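Local coordinates for protein N5-Carboxyaminoimidazole ribonucleotide synthetase (PDB 3ORQ) that catalyses the ATP-dependent conversion of 5-aminoimidazole ribonucleotide and bicarbonate to N5-carboxyaminoimidazole ribonucleotide, a ligase reaction carried out by an ATP-grasp enzyme, at residues L112-T117 with N269-R274; T234-E239 with N264-N269. All coordinates share one frame; numbering follows the deposited sequence.

Contact 1. Residues L112-T117 with N269-R274; sequences LTEKET and NEIAPR. With MG (magnesium ion), chain C; ADP (adenosine-5'-diphosphate), chain D.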
# COMPACT_ATOMS: atom_id res chain seq x y z
N LEU A 112 -33.24 13.94 -1.18
CA LEU A 112 -33.97 15.21 -0.99
C LEU A 112 -33.24 16.11 -0.01
O LEU A 112 -33.07 17.31 -0.25
CB LEU A 112 -35.40 14.97 -0.51
CG LEU A 112 -36.24 16.20 -0.18
CD1 LEU A 112 -36.34 17.17 -1.38
CD2 LEU A 112 -37.65 15.80 0.29
N THR A 113 -32.81 15.54 1.11
CA THR A 113 -32.12 16.32 2.15
C THR A 113 -30.77 16.80 1.62
O THR A 113 -30.35 17.92 1.89
CB THR A 113 -32.03 15.51 3.46
OG1 THR A 113 -33.36 15.25 3.91
CG2 THR A 113 -31.33 16.29 4.53
N GLU A 114 -30.15 15.96 0.80
CA GLU A 114 -28.88 16.28 0.16
C GLU A 114 -29.01 17.46 -0.79
O GLU A 114 -28.19 18.39 -0.76
CB GLU A 114 -28.35 15.07 -0.59
CG GLU A 114 -27.10 15.30 -1.41
CD GLU A 114 -26.47 14.00 -1.89
OE1 GLU A 114 -27.20 13.07 -2.29
OE2 GLU A 114 -25.23 13.89 -1.88
N LYS A 115 -30.04 17.43 -1.64
CA LYS A 115 -30.29 18.51 -2.57
C LYS A 115 -30.65 19.80 -1.84
O LYS A 115 -30.08 20.84 -2.16
CB LYS A 115 -31.34 18.14 -3.63
CG LYS A 115 -30.79 17.23 -4.72
CD LYS A 115 -31.90 16.59 -5.56
CE LYS A 115 -31.36 15.36 -6.32
NZ LYS A 115 -30.18 15.72 -7.15
N GLU A 116 -31.53 19.72 -0.86
CA GLU A 116 -31.94 20.89 -0.08
C GLU A 116 -30.73 21.57 0.53
O GLU A 116 -30.54 22.78 0.39
CB GLU A 116 -32.92 20.51 1.03
CG GLU A 116 -34.36 20.28 0.57
CD GLU A 116 -35.28 19.80 1.70
OE1 GLU A 116 -34.75 19.32 2.74
OE2 GLU A 116 -36.52 19.88 1.56
N THR A 117 -29.88 20.76 1.18
CA THR A 117 -28.71 21.29 1.87
C THR A 117 -27.79 22.02 0.90
O THR A 117 -27.31 23.13 1.19
CB THR A 117 -27.92 20.18 2.58
OG1 THR A 117 -28.77 19.50 3.50
CG2 THR A 117 -26.73 20.76 3.32
N ASN A 269 -23.44 17.63 -8.15
CA ASN A 269 -24.35 16.51 -8.20
C ASN A 269 -24.66 15.88 -6.84
O ASN A 269 -25.80 15.87 -6.39
CB ASN A 269 -23.83 15.42 -9.15
CG ASN A 269 -24.71 14.12 -9.12
OD1 ASN A 269 -25.93 14.18 -8.90
ND2 ASN A 269 -24.07 12.96 -9.33
N GLU A 270 -23.65 15.30 -6.21
CA GLU A 270 -23.85 14.61 -4.94
C GLU A 270 -22.55 14.55 -4.14
O GLU A 270 -21.47 14.75 -4.70
CB GLU A 270 -24.40 13.19 -5.19
CG GLU A 270 -23.39 12.17 -5.77
CD GLU A 270 -24.02 10.85 -6.26
OE1 GLU A 270 -25.28 10.71 -6.19
OE2 GLU A 270 -23.24 9.96 -6.73
N ILE A 271 -22.66 14.26 -2.84
CA ILE A 271 -21.50 14.12 -1.97
C ILE A 271 -21.49 12.74 -1.26
O ILE A 271 -22.50 12.31 -0.69
CB ILE A 271 -21.46 15.21 -0.90
CG1 ILE A 271 -21.82 16.57 -1.47
CG2 ILE A 271 -20.08 15.24 -0.19
CD1 ILE A 271 -21.92 17.67 -0.37
N ALA A 272 -20.32 12.08 -1.31
CA ALA A 272 -20.05 10.82 -0.62
C ALA A 272 -19.18 11.13 0.59
O ALA A 272 -18.07 11.63 0.43
CB ALA A 272 -19.37 9.82 -1.54
N PRO A 273 -19.69 10.86 1.81
CA PRO A 273 -18.97 11.16 3.05
C PRO A 273 -17.97 10.02 3.35
O PRO A 273 -17.93 9.45 4.47
CB PRO A 273 -20.09 11.20 4.07
CG PRO A 273 -21.10 10.12 3.52
CD PRO A 273 -20.99 10.21 2.05
N ARG A 274 -17.17 9.69 2.34
CA ARG A 274 -16.23 8.58 2.48
C ARG A 274 -15.21 8.71 1.38
O ARG A 274 -15.40 9.52 0.45
CB ARG A 274 -16.97 7.23 2.37
CG ARG A 274 -17.96 7.24 1.20
CD ARG A 274 -18.50 5.87 0.84
NE ARG A 274 -19.49 5.99 -0.21
CZ ARG A 274 -19.21 6.07 -1.50
NH1 ARG A 274 -17.95 6.01 -1.91
NH2 ARG A 274 -20.20 6.19 -2.40
MG MG C . -22.61 9.07 -8.62
PB ADP D . -25.62 7.16 -8.18
O1B ADP D . -25.76 7.84 -6.84
O2B ADP D . -24.26 7.06 -8.80
O3B ADP D . -26.39 5.87 -8.22
PA ADP D . -26.08 9.57 -9.61
O1A ADP D . -27.21 10.47 -9.16
O2A ADP D . -24.68 9.90 -9.18
O3A ADP D . -26.46 8.05 -9.23
O5' ADP D . -26.06 9.46 -11.22
C5' ADP D . -25.28 8.49 -11.88
C4' ADP D . -24.98 8.98 -13.29
O4' ADP D . -26.21 9.24 -14.02
C3' ADP D . -24.20 10.30 -13.30
O3' ADP D . -22.78 10.14 -13.23
C2' ADP D . -24.62 10.91 -14.63
O2' ADP D . -23.74 10.50 -15.66
C1' ADP D . -26.03 10.38 -14.87
N9 ADP D . -26.91 11.47 -14.39
C8 ADP D . -27.45 11.54 -13.15
N7 ADP D . -28.18 12.67 -12.99
C5 ADP D . -28.11 13.33 -14.18
C6 ADP D . -28.68 14.59 -14.71
N6 ADP D . -29.46 15.37 -13.90
N1 ADP D . -28.37 14.93 -15.98
C2 ADP D . -27.58 14.16 -16.77
N3 ADP D . -27.03 12.99 -16.35
C4 ADP D . -27.27 12.54 -15.09
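Glu114 reaches from helix 112-117 to strand 269-272 and spends its carboxylate on the strand backbone: OE2 takes the amide of Ile271, with N to OE2 at 2.8 Å. The bond is nearly straight, 176° at the hydrogen, and the N-H meets OE2 almost along the C-O axis. With CG anti to the backbone N and the rest of the chain extended, Glu114 spans the gap between the two backbones, whose CA atoms at Glu114 and Glu270 are 7.4 Å apart. Its carboxylate passes beside the base of Glu270, OE2 lying 3.5 Å from Glu270 CB. The two glutamate side chains run at a slant to each other, although their carboxylate planes are only 8° from parallel. The like-charged OE1 atoms of Glu114 and Glu270 stay 4.9 Å apart without touching. While Glu114 serves a backbone amide, Glu270 turns its end to the metal: chi1 of 72° sets CG between the backbone N and carbonyl carbon, and the extended chain brings OE2 to the magnesium ion at 2.2 Å. ADP O2A and Glu257 OE1 bind the same metal. Asn269 approaches that phosphate oxygen too, its ND2 donating to O2A over 3.1 Å. Asn269 and Glu270 both face Glu257 in a classic beta bulge, which is consistent with two successive side chains turning to the nucleotide. Lys115 lies alongside without bonding to the strand; its NZ forms a salt bridge with Glu186, while Ile271 packs on Phe254 and Val256 of the neighbouring strand. The helix thus grips the backbone just beyond the bulge that presents Asn269 and Glu270, an arrangement belonging to the nucleotide and magnesium site of the ATP-grasp fold.

Contact 2. Residues T234-E239 with N264-N269; sequences TAEAKE and NQLYVN. With ADP (adenosine-5'-diphosphate), chain D.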
# COMPACT_ATOMS: atom_id res chain seq x y z
N THR A 234 -10.81 23.14 -11.14
CA THR A 234 -10.31 23.01 -9.76
C THR A 234 -10.76 24.17 -8.86
O THR A 234 -11.41 23.95 -7.83
CB THR A 234 -8.77 22.91 -9.74
OG1 THR A 234 -8.37 21.73 -10.43
CG2 THR A 234 -8.22 22.88 -8.34
N ALA A 235 -10.43 25.39 -9.27
CA ALA A 235 -10.76 26.55 -8.48
C ALA A 235 -12.27 26.66 -8.21
O ALA A 235 -12.69 26.91 -7.07
CB ALA A 235 -10.18 27.85 -9.14
N GLU A 236 -13.10 26.48 -9.24
CA GLU A 236 -14.55 26.60 -9.04
C GLU A 236 -15.08 25.43 -8.16
O GLU A 236 -15.95 25.60 -7.28
CB GLU A 236 -15.28 26.69 -10.38
CG GLU A 236 -16.77 27.00 -10.24
CD GLU A 236 -17.50 27.14 -11.60
OE1 GLU A 236 -16.84 27.06 -12.66
OE2 GLU A 236 -18.73 27.34 -11.58
N ALA A 237 -14.50 24.25 -8.37
CA ALA A 237 -14.80 23.10 -7.54
C ALA A 237 -14.44 23.36 -6.08
O ALA A 237 -15.19 23.02 -5.19
CB ALA A 237 -14.12 21.82 -8.07
N LYS A 238 -13.34 24.04 -5.84
CA LYS A 238 -13.00 24.30 -4.44
C LYS A 238 -13.97 25.28 -3.80
O LYS A 238 -14.34 25.13 -2.63
CB LYS A 238 -11.57 24.78 -4.28
CG LYS A 238 -10.57 23.67 -4.47
CD LYS A 238 -9.12 24.24 -4.33
CE LYS A 238 -8.09 23.19 -4.70
NZ LYS A 238 -6.68 23.65 -4.45
N GLU A 239 -14.40 26.28 -4.57
CA GLU A 239 -15.34 27.28 -4.07
C GLU A 239 -16.61 26.58 -3.61
O GLU A 239 -17.16 26.94 -2.58
CB GLU A 239 -15.67 28.34 -5.14
CG GLU A 239 -14.52 29.32 -5.46
CD GLU A 239 -14.75 30.19 -6.75
OE1 GLU A 239 -15.68 29.91 -7.55
OE2 GLU A 239 -13.98 31.14 -6.98
N ASN A 264 -20.37 24.51 -20.41
CA ASN A 264 -19.28 24.66 -19.44
C ASN A 264 -19.70 25.13 -18.05
O ASN A 264 -18.87 25.61 -17.27
CB ASN A 264 -18.17 25.55 -19.99
CG ASN A 264 -16.82 24.87 -19.98
OD1 ASN A 264 -16.67 23.78 -20.53
ND2 ASN A 264 -15.83 25.53 -19.39
N GLN A 265 -20.98 24.97 -17.73
CA GLN A 265 -21.51 25.30 -16.41
C GLN A 265 -21.37 24.16 -15.37
O GLN A 265 -21.75 23.01 -15.64
CB GLN A 265 -22.97 25.68 -16.53
CG GLN A 265 -23.55 26.33 -15.32
CD GLN A 265 -24.51 27.43 -15.69
OE1 GLN A 265 -24.08 28.51 -16.10
NE2 GLN A 265 -25.82 27.15 -15.60
N LEU A 266 -20.88 24.53 -14.18
CA LEU A 266 -20.61 23.58 -13.09
C LEU A 266 -21.81 23.43 -12.18
O LEU A 266 -22.34 24.43 -11.70
CB LEU A 266 -19.40 24.02 -12.24
CG LEU A 266 -18.77 23.00 -11.25
CD1 LEU A 266 -18.06 21.89 -12.01
CD2 LEU A 266 -17.82 23.62 -10.21
N TYR A 267 -22.27 22.20 -11.97
CA TYR A 267 -23.23 21.93 -10.90
C TYR A 267 -22.67 20.86 -9.94
O TYR A 267 -22.03 19.88 -10.37
CB TYR A 267 -24.56 21.40 -11.43
CG TYR A 267 -25.27 22.16 -12.55
CD1 TYR A 267 -24.73 22.24 -13.84
CD2 TYR A 267 -26.53 22.73 -12.35
CE1 TYR A 267 -25.39 22.88 -14.85
CE2 TYR A 267 -27.19 23.36 -13.35
CZ TYR A 267 -26.62 23.43 -14.60
OH TYR A 267 -27.27 24.08 -15.62
N VAL A 268 -22.97 21.01 -8.65
CA VAL A 268 -22.77 19.94 -7.70
C VAL A 268 -23.85 18.89 -7.93
O VAL A 268 -25.03 19.22 -7.91
CB VAL A 268 -22.88 20.47 -6.27
CG1 VAL A 268 -22.42 19.44 -5.28
CG2 VAL A 268 -22.06 21.72 -6.13
N ASN A 269 -23.44 17.63 -8.15
CA ASN A 269 -24.35 16.51 -8.20
C ASN A 269 -24.66 15.88 -6.84
O ASN A 269 -25.80 15.87 -6.39
CB ASN A 269 -23.83 15.42 -9.15
CG ASN A 269 -24.71 14.12 -9.12
OD1 ASN A 269 -25.93 14.18 -8.90
ND2 ASN A 269 -24.07 12.96 -9.33
PB ADP D . -25.62 7.16 -8.18
O1B ADP D . -25.76 7.84 -6.84
O2B ADP D . -24.26 7.06 -8.80
O3B ADP D . -26.39 5.87 -8.22
PA ADP D . -26.08 9.57 -9.61
O1A ADP D . -27.21 10.47 -9.16
O2A ADP D . -24.68 9.90 -9.18
O3A ADP D . -26.46 8.05 -9.23
O5' ADP D . -26.06 9.46 -11.22
C5' ADP D . -25.28 8.49 -11.88
C4' ADP D . -24.98 8.98 -13.29
O4' ADP D . -26.21 9.24 -14.02
C3' ADP D . -24.20 10.30 -13.30
O3' ADP D . -22.78 10.14 -13.23
C2' ADP D . -24.62 10.91 -14.63
O2' ADP D . -23.74 10.50 -15.66
C1' ADP D . -26.03 10.38 -14.87
N9 ADP D . -26.91 11.47 -14.39
C8 ADP D . -27.45 11.54 -13.15
N7 ADP D . -28.18 12.67 -12.99
C5 ADP D . -28.11 13.33 -14.18
C6 ADP D . -28.68 14.59 -14.71
N6 ADP D . -29.46 15.37 -13.90
N1 ADP D . -28.37 14.93 -15.98
C2 ADP D . -27.58 14.16 -16.77
N3 ADP D . -27.03 12.99 -16.35
C4 ADP D . -27.27 12.54 -15.09
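The carboxylate of Glu236 lays one face over Leu266: CB of Leu266 sits beneath the OE2 side, 3.5 Å from OE2 of Glu236, and CD2 of Leu266 lies under the same face towards the stem, 3.5 Å from CG of Glu236. The oxygen on the other branch, OE1, forms a salt bridge with Lys233, which also donates to the backbone O of Asn264, so one lysine ties the acid to the turn leading into the strand. Glu236 is fully extended, CG anti to its backbone N (chi1 -172°), and meets Leu266 from the opposite direction. This is helix-on-sheet packing within the ATP-grasp domain: helix 234-245 runs beside strand 266-272, an outermost strand of the large antiparallel sheet, and also rests on strand 207-218, where Ala237 touches Leu212. The methyl CD2 of Leu266 comes up to the helix backbone as well, 3.8 Å from the N of Ala237. Elsewhere the Leu266 side chain packs on Phe258 of the adjoining strand 252-261 and on Gln240, further along helix 234-245.

Both contacts attach a helix to strand 266-272, which they use at successive levels with Asn269 common to both; their centres are 15 Å apart. Both are buried, contact 2 with a partly exposed rim at Glu236; contact 1 lies deeper, its centre about 11 Å from that of the chain, against about 17 Å for contact 2. At 112-117 with 269-274 the chemistry is polar, a buried carboxylate holding a backbone amide, one residue on from the glutamate that binds the magnesium ion. At 234-239 with 264-269 it is mainly nonpolar, with a leucine under a glutamate whose charge is met from outside the pair. Along the chain, contact 2 is nested inside the loop that contact 1 closes.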